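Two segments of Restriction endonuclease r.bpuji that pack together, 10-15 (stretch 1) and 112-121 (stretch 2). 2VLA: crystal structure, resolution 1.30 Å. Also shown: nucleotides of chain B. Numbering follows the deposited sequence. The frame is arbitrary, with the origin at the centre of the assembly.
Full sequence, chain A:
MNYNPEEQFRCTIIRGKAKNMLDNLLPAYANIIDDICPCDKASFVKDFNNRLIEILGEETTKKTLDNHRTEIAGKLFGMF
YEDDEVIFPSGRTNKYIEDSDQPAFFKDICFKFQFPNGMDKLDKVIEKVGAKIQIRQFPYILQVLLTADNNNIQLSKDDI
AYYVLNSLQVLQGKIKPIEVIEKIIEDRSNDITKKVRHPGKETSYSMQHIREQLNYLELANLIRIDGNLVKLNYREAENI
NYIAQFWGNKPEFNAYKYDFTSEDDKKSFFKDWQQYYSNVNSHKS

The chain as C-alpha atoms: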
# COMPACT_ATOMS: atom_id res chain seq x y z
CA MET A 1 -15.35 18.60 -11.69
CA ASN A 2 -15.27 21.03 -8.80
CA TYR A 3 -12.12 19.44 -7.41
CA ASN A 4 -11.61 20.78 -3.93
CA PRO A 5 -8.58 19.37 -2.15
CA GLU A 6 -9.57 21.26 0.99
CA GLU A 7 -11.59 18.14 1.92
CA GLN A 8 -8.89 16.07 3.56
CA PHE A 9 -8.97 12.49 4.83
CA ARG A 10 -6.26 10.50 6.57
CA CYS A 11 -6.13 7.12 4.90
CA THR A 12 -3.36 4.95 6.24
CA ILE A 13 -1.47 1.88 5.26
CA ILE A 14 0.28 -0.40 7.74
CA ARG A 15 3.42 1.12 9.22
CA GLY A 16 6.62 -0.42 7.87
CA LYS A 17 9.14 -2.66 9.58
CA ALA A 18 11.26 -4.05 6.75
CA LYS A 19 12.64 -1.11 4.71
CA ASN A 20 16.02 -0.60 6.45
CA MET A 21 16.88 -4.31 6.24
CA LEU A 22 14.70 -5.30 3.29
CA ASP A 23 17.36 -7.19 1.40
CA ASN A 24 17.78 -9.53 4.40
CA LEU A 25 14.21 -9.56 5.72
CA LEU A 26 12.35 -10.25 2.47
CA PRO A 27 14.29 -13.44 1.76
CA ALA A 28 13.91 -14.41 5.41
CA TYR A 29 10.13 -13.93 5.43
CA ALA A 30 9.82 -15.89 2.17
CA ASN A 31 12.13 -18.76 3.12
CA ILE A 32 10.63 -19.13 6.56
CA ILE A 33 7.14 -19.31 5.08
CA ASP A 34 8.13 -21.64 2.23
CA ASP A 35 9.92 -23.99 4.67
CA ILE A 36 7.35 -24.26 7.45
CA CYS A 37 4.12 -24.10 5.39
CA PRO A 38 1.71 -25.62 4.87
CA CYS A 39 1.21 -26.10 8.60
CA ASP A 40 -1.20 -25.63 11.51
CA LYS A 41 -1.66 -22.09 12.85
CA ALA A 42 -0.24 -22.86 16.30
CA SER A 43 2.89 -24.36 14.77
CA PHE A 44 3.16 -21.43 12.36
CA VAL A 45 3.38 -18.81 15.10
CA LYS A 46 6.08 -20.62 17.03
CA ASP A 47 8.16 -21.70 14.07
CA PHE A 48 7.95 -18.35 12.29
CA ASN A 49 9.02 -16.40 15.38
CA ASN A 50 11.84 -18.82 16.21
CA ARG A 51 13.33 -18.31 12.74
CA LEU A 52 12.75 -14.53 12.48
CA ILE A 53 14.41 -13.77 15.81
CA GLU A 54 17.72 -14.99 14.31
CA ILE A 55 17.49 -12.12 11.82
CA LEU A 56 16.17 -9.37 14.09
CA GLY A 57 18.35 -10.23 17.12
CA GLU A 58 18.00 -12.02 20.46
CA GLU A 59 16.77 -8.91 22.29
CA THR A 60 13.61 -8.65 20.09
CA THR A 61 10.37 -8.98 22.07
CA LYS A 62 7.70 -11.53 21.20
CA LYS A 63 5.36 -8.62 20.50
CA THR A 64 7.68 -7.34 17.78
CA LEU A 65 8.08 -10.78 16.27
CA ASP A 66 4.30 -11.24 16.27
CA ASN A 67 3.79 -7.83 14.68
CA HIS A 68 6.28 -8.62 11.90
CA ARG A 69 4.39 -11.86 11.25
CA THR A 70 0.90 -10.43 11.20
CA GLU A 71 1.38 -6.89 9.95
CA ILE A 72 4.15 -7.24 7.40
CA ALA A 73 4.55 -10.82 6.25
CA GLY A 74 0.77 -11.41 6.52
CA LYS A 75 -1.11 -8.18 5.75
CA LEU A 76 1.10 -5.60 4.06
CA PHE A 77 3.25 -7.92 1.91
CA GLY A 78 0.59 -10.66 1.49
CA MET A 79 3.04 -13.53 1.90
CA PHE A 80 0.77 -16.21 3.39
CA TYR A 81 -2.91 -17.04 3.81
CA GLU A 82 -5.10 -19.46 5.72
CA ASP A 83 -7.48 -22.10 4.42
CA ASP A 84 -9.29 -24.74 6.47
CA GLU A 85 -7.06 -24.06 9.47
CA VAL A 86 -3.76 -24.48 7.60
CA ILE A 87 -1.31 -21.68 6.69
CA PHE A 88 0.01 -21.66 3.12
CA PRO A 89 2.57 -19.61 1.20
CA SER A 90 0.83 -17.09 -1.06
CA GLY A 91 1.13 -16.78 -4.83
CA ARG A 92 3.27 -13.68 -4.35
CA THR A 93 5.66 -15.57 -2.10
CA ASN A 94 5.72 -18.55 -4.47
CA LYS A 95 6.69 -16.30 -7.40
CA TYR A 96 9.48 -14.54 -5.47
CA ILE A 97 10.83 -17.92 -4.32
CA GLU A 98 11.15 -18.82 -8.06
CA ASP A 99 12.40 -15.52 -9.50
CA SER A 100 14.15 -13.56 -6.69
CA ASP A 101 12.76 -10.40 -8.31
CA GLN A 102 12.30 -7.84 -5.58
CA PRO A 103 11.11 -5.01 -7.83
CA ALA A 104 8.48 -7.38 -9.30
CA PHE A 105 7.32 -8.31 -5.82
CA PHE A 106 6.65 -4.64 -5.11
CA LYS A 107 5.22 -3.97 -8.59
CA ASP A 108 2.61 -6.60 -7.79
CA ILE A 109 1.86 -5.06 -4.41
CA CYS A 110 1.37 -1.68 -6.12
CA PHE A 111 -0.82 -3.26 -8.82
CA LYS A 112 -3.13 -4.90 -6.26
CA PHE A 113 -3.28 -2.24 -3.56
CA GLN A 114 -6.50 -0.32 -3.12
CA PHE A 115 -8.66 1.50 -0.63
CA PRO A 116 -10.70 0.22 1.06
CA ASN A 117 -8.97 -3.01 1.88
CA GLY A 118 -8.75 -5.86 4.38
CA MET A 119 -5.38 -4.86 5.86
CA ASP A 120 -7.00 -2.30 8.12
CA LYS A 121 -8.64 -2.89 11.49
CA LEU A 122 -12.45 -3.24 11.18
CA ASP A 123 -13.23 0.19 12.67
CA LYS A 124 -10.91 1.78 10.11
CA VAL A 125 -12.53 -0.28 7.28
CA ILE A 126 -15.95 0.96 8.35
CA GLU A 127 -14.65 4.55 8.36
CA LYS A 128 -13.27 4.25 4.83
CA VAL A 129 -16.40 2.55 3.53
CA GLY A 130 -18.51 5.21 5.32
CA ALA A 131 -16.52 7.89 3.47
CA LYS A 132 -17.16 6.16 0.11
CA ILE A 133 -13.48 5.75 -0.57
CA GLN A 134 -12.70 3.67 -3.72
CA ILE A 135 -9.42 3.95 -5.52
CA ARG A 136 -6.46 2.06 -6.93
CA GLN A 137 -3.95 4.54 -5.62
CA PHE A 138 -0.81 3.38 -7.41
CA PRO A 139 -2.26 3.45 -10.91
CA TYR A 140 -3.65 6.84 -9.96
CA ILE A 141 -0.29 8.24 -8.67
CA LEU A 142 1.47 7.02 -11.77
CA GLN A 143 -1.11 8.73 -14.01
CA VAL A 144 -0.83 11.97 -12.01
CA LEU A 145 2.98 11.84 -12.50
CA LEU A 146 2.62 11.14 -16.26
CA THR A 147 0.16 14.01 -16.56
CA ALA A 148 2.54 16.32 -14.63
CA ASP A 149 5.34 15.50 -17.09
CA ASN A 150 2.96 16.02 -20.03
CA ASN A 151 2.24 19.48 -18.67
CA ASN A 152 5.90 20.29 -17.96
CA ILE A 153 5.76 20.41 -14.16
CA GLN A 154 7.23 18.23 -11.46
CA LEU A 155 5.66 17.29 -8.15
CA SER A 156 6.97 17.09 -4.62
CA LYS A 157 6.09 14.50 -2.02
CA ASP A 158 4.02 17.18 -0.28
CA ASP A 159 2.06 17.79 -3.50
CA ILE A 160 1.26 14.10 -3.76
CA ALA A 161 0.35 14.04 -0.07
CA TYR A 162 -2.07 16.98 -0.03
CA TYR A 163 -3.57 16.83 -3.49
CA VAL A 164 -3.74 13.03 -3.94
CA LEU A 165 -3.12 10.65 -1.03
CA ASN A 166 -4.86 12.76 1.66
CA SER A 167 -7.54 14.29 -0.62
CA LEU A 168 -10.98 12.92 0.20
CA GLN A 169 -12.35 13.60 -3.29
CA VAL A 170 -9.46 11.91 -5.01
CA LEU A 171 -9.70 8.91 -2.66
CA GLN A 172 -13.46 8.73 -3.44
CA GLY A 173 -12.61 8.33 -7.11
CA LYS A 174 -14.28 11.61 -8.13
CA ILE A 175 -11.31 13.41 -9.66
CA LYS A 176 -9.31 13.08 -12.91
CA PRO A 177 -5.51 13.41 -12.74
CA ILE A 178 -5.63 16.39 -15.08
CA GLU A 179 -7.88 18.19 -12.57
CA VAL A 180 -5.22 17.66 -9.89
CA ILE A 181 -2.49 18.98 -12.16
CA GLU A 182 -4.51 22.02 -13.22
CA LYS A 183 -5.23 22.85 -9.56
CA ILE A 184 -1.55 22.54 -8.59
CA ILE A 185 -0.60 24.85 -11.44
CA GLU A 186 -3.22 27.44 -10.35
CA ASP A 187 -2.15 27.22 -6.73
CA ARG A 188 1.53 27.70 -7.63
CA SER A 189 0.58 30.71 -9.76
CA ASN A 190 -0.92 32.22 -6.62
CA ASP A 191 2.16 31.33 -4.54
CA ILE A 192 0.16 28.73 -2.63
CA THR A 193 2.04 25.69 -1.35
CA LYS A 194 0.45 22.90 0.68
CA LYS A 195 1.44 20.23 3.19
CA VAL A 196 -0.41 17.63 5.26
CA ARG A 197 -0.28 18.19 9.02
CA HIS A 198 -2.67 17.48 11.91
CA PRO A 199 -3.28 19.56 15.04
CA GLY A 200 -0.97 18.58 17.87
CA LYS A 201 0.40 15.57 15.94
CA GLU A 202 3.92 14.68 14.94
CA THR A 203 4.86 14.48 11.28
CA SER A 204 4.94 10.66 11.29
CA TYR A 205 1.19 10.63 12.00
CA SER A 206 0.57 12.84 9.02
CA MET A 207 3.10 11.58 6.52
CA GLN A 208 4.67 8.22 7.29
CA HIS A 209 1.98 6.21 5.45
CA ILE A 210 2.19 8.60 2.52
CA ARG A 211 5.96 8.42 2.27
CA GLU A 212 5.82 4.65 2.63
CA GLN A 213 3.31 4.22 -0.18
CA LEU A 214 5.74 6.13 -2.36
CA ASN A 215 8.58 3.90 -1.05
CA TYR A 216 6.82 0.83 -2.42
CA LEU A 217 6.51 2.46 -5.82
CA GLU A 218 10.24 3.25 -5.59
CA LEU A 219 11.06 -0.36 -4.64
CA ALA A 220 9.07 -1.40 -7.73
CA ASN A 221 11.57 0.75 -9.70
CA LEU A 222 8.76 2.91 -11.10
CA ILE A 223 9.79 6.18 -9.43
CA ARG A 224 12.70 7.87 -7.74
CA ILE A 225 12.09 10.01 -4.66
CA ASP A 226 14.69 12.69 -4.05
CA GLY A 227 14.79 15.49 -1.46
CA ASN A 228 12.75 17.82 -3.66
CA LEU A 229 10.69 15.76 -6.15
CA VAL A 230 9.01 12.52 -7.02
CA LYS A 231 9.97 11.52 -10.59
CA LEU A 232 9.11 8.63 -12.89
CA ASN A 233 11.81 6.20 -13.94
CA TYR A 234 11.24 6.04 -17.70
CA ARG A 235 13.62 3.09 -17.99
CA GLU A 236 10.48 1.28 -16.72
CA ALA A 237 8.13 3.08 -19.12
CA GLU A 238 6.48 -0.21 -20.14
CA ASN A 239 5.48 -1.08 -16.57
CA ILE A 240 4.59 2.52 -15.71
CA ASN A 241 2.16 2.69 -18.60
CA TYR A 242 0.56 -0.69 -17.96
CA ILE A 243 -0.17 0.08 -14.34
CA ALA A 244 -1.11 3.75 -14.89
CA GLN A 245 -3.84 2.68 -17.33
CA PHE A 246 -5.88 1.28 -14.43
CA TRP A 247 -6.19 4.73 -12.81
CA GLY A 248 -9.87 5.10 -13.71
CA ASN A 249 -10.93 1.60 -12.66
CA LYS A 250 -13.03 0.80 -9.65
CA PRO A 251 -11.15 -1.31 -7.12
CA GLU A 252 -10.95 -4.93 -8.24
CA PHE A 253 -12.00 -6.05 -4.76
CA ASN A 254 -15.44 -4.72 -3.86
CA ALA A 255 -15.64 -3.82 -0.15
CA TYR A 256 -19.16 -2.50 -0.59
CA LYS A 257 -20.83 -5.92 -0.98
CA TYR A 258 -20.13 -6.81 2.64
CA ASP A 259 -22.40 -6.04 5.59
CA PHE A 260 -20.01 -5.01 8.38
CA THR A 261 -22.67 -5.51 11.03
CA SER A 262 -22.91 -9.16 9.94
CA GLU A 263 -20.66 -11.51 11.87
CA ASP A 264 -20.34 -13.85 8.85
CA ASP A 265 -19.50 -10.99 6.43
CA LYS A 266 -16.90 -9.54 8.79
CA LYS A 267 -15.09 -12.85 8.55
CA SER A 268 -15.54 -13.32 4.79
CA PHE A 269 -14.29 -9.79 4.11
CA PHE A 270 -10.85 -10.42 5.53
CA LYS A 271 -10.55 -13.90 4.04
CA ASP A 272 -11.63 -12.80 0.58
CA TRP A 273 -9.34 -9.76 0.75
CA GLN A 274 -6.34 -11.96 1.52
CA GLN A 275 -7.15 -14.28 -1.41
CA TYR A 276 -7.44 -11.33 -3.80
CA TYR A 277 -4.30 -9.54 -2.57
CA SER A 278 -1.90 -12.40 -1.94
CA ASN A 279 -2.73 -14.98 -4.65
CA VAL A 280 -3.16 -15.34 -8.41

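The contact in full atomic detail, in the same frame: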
# COMPACT_ATOMS: atom_id res chain seq x y z
N ARG A 10 -7.40 11.35 6.27
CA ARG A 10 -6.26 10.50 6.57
C ARG A 10 -6.61 9.05 6.28
O ARG A 10 -7.57 8.51 6.85
CB ARG A 10 -5.85 10.69 8.04
CG ARG A 10 -4.63 9.86 8.44
CD ARG A 10 -4.14 10.20 9.82
NE ARG A 10 -2.90 9.51 10.13
CZ ARG A 10 -2.79 8.36 10.80
NH1 ARG A 10 -3.85 7.73 11.23
NH2 ARG A 10 -1.59 7.86 11.06
N CYS A 11 -5.84 8.44 5.40
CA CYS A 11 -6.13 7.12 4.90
C CYS A 11 -4.84 6.29 4.91
O CYS A 11 -4.02 6.38 4.02
CB CYS A 11 -6.74 7.21 3.46
SG CYS A 11 -7.34 5.70 2.79
N THR A 12 -4.66 5.54 5.98
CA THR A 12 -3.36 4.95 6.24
C THR A 12 -3.15 3.64 5.51
O THR A 12 -4.13 2.99 5.00
CB THR A 12 -3.11 4.69 7.74
OG1 THR A 12 -4.08 3.79 8.24
CG2 THR A 12 -3.16 5.97 8.53
N ILE A 13 -1.86 3.25 5.45
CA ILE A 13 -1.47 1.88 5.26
C ILE A 13 -0.66 1.47 6.48
O ILE A 13 -0.24 2.32 7.27
CB ILE A 13 -0.66 1.66 3.96
CG1 ILE A 13 0.69 2.41 4.00
CG2 ILE A 13 -1.48 2.11 2.71
CD1 ILE A 13 1.74 1.82 3.10
N ILE A 14 -0.47 0.18 6.64
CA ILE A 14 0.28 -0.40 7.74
C ILE A 14 1.66 0.21 7.79
O ILE A 14 2.28 0.50 6.76
CB ILE A 14 0.33 -1.94 7.59
CG1 ILE A 14 -1.03 -2.54 8.02
CG2 ILE A 14 1.49 -2.56 8.41
CD1 ILE A 14 -1.21 -3.96 7.65
N ARG A 15 2.12 0.49 9.01
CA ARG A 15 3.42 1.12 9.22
C ARG A 15 4.55 0.11 9.04
O ARG A 15 4.48 -1.00 9.52
CB ARG A 15 3.44 1.75 10.61
CG ARG A 15 4.69 2.61 10.88
CD ARG A 15 4.53 3.50 12.11
NE ARG A 15 3.58 4.57 11.85
CZ ARG A 15 3.33 5.56 12.68
NH1 ARG A 15 3.96 5.64 13.85
NH2 ARG A 15 2.46 6.49 12.35
N LYS A 112 -1.99 -4.36 -7.00
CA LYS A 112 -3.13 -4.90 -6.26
C LYS A 112 -3.68 -4.00 -5.17
O LYS A 112 -4.82 -4.19 -4.73
CB LYS A 112 -2.78 -6.26 -5.67
CG LYS A 112 -2.49 -7.32 -6.72
CD LYS A 112 -3.70 -8.14 -7.05
CE LYS A 112 -3.32 -9.38 -7.85
NZ LYS A 112 -3.10 -10.59 -6.99
N PHE A 113 -2.88 -3.07 -4.68
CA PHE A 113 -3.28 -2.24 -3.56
C PHE A 113 -4.53 -1.44 -3.94
O PHE A 113 -4.69 -1.01 -5.09
CB PHE A 113 -2.14 -1.27 -3.14
CG PHE A 113 -1.82 -1.29 -1.64
CD1 PHE A 113 -2.71 -0.81 -0.71
CD2 PHE A 113 -0.61 -1.74 -1.20
CE1 PHE A 113 -2.38 -0.79 0.64
CE2 PHE A 113 -0.29 -1.70 0.13
CZ PHE A 113 -1.16 -1.23 1.03
N GLN A 114 -5.36 -1.17 -2.95
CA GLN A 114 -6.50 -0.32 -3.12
C GLN A 114 -6.98 0.15 -1.78
O GLN A 114 -6.57 -0.41 -0.73
CB GLN A 114 -7.63 -1.10 -3.81
CG GLN A 114 -7.95 -2.39 -3.10
CD GLN A 114 -9.24 -3.03 -3.61
OE1 GLN A 114 -9.26 -3.62 -4.69
NE2 GLN A 114 -10.31 -2.91 -2.83
N PHE A 115 -7.85 1.16 -1.79
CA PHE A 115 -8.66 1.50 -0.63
C PHE A 115 -10.14 1.40 -1.07
O PHE A 115 -10.46 1.81 -2.19
CB PHE A 115 -8.42 2.93 -0.16
CG PHE A 115 -6.97 3.23 0.24
CD1 PHE A 115 -6.35 2.56 1.31
CD2 PHE A 115 -6.27 4.19 -0.42
CE1 PHE A 115 -5.02 2.91 1.73
CE2 PHE A 115 -4.93 4.54 0.00
CZ PHE A 115 -4.34 3.87 1.06
N PRO A 116 -11.01 0.85 -0.22
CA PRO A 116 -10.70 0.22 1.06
C PRO A 116 -10.04 -1.12 0.86
O PRO A 116 -9.96 -1.62 -0.27
CB PRO A 116 -12.11 0.03 1.72
CG PRO A 116 -13.07 0.79 0.85
CD PRO A 116 -12.46 0.79 -0.51
N ASN A 117 -9.57 -1.71 1.94
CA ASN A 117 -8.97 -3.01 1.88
C ASN A 117 -9.11 -3.77 3.20
O ASN A 117 -9.60 -3.23 4.21
CB ASN A 117 -7.49 -2.87 1.48
CG ASN A 117 -6.67 -2.09 2.51
OD1 ASN A 117 -6.63 -2.48 3.68
ND2 ASN A 117 -6.08 -0.96 2.09
N GLY A 118 -8.67 -5.02 3.20
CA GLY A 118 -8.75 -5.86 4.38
C GLY A 118 -7.47 -5.94 5.17
O GLY A 118 -7.32 -6.82 6.01
N MET A 119 -6.57 -4.99 4.96
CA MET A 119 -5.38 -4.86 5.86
C MET A 119 -5.73 -4.13 7.14
O MET A 119 -5.11 -4.36 8.20
CB MET A 119 -4.25 -4.12 5.16
CG MET A 119 -3.76 -4.80 3.95
SD MET A 119 -2.24 -4.14 3.43
CE MET A 119 -2.14 -4.66 1.80
N ASP A 120 -6.65 -3.17 7.03
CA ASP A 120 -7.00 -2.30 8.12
C ASP A 120 -7.81 -3.03 9.20
O ASP A 120 -8.57 -3.96 8.91
CB ASP A 120 -7.84 -1.11 7.61
CG ASP A 120 -7.09 -0.25 6.59
OD1 ASP A 120 -5.84 -0.23 6.59
OD2 ASP A 120 -7.78 0.43 5.79
N LYS A 121 -7.80 -2.45 10.39
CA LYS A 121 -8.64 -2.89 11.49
C LYS A 121 -10.11 -2.57 11.14
O LYS A 121 -10.38 -1.58 10.47
CB LYS A 121 -8.22 -2.17 12.78
CG LYS A 121 -8.86 -2.71 14.06
CD LYS A 121 -8.29 -2.00 15.25
CE LYS A 121 -8.90 -2.46 16.59
NZ LYS A 121 -8.51 -3.84 16.96
P DC B 7 -4.14 5.17 14.20
OP1 DC B 7 -5.24 5.99 14.73
OP2 DC B 7 -3.84 5.24 12.76
O5' DC B 7 -2.77 5.48 14.97
C5' DC B 7 -2.75 5.55 16.39
C4' DC B 7 -1.32 5.73 16.90
O4' DC B 7 -0.56 4.51 16.66
C3' DC B 7 -0.51 6.83 16.22
O3' DC B 7 0.24 7.52 17.20
C2' DC B 7 0.46 6.07 15.32
C1' DC B 7 0.73 4.88 16.19
N1 DC B 7 1.32 3.68 15.56
C2 DC B 7 2.20 2.91 16.32
O2 DC B 7 2.51 3.31 17.45
N3 DC B 7 2.72 1.79 15.79
C4 DC B 7 2.31 1.39 14.57
N4 DC B 7 2.82 0.27 14.07
C5 DC B 7 1.41 2.16 13.80
C6 DC B 7 0.94 3.29 14.32
P DC B 6 -4.63 -0.53 11.02
OP1 DC B 6 -5.98 -0.08 10.59
OP2 DC B 6 -3.42 -0.31 10.18
O5' DC B 6 -4.19 0.07 12.46
C5' DC B 6 -5.18 0.32 13.46
C4' DC B 6 -4.65 1.31 14.46
O4' DC B 6 -3.64 0.69 15.27
C3' DC B 6 -4.02 2.57 13.87
O3' DC B 6 -4.49 3.68 14.61
C2' DC B 6 -2.51 2.34 14.01
C1' DC B 6 -2.45 1.50 15.26
N1 DC B 6 -1.35 0.55 15.38
C2 DC B 6 -0.57 0.51 16.56
O2 DC B 6 -0.70 1.39 17.41
N3 DC B 6 0.33 -0.48 16.70
C4 DC B 6 0.51 -1.39 15.74
N4 DC B 6 1.43 -2.35 15.93
C5 DC B 6 -0.27 -1.34 14.55
C6 DC B 6 -1.19 -0.39 14.44
P DC B 5 -3.03 -7.88 11.78
OP1 DC B 5 -3.33 -9.18 11.15
OP2 DC B 5 -1.63 -7.47 11.96
O5' DC B 5 -3.90 -6.78 11.01
C5' DC B 5 -3.38 -5.50 10.72
C4' DC B 5 -4.17 -4.43 11.41
O4' DC B 5 -4.08 -4.61 12.86
C3' DC B 5 -3.69 -3.02 11.15
O3' DC B 5 -4.78 -2.11 11.30
C2' DC B 5 -2.63 -2.89 12.25
C1' DC B 5 -3.39 -3.51 13.41
N1 DC B 5 -2.53 -3.94 14.52
C2 DC B 5 -2.66 -3.36 15.79
O2 DC B 5 -3.56 -2.51 15.98
N3 DC B 5 -1.82 -3.76 16.79
C4 DC B 5 -0.89 -4.67 16.55
N4 DC B 5 -0.09 -5.04 17.57
C5 DC B 5 -0.71 -5.26 15.28
C6 DC B 5 -1.56 -4.88 14.30
O HOH W 1 -4.58 0.32 4.28
O HOH W 2 -3.61 1.10 7.76

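Two loop segments, whose touching residues are at least 100 apart in sequence, pack here without a direct hydrogen bond between them. CA atoms lie 8.3 Å apart for Cys11 and Phe115 and 7.4 Å for Ile14 and Met119, so side chains and water fill the gap.

The apolar contacts centre on Phe115. Cys11 SG lies 3.5 Å from the centroid of the Phe115 ring, almost on the ring normal; a small, polarizable sulfur suits this close approach to a flat face. Ile13 CG2 meets the edge of the same ring, 3.7 Å from Phe115 CZ, and also touches Phe113 CE1 at 3.7 Å, so the CG2 methyl of this beta-branched side chain touches two aromatic rings. Farther along, Ile14 CD1 rests 3.9 Å from Met119 CB, a van der Waals contact between apolar side chains that both point toward the other stretch.

Polar groups are joined through water. Water 1 donates to Thr12 O (2.8 Å) and Asp120 OD1 (2.7 Å) and accepts from Asn117 ND2 (2.9 Å). Asn117 also braces its own loop: ND2 donates to Gln114 O, and OD1 accepts from Met119 N. Water 2 accepts from Thr12 OG1 and donates to Asp120 OD1 and DC6 OP2, each at 2.8 Å; carboxylate oxygen OD1 thus accepts from both waters. Arg10 NH1 donates to DC7 OP2 (2.9 Å), and Lys121 N to DC6 OP1 (3.0 Å).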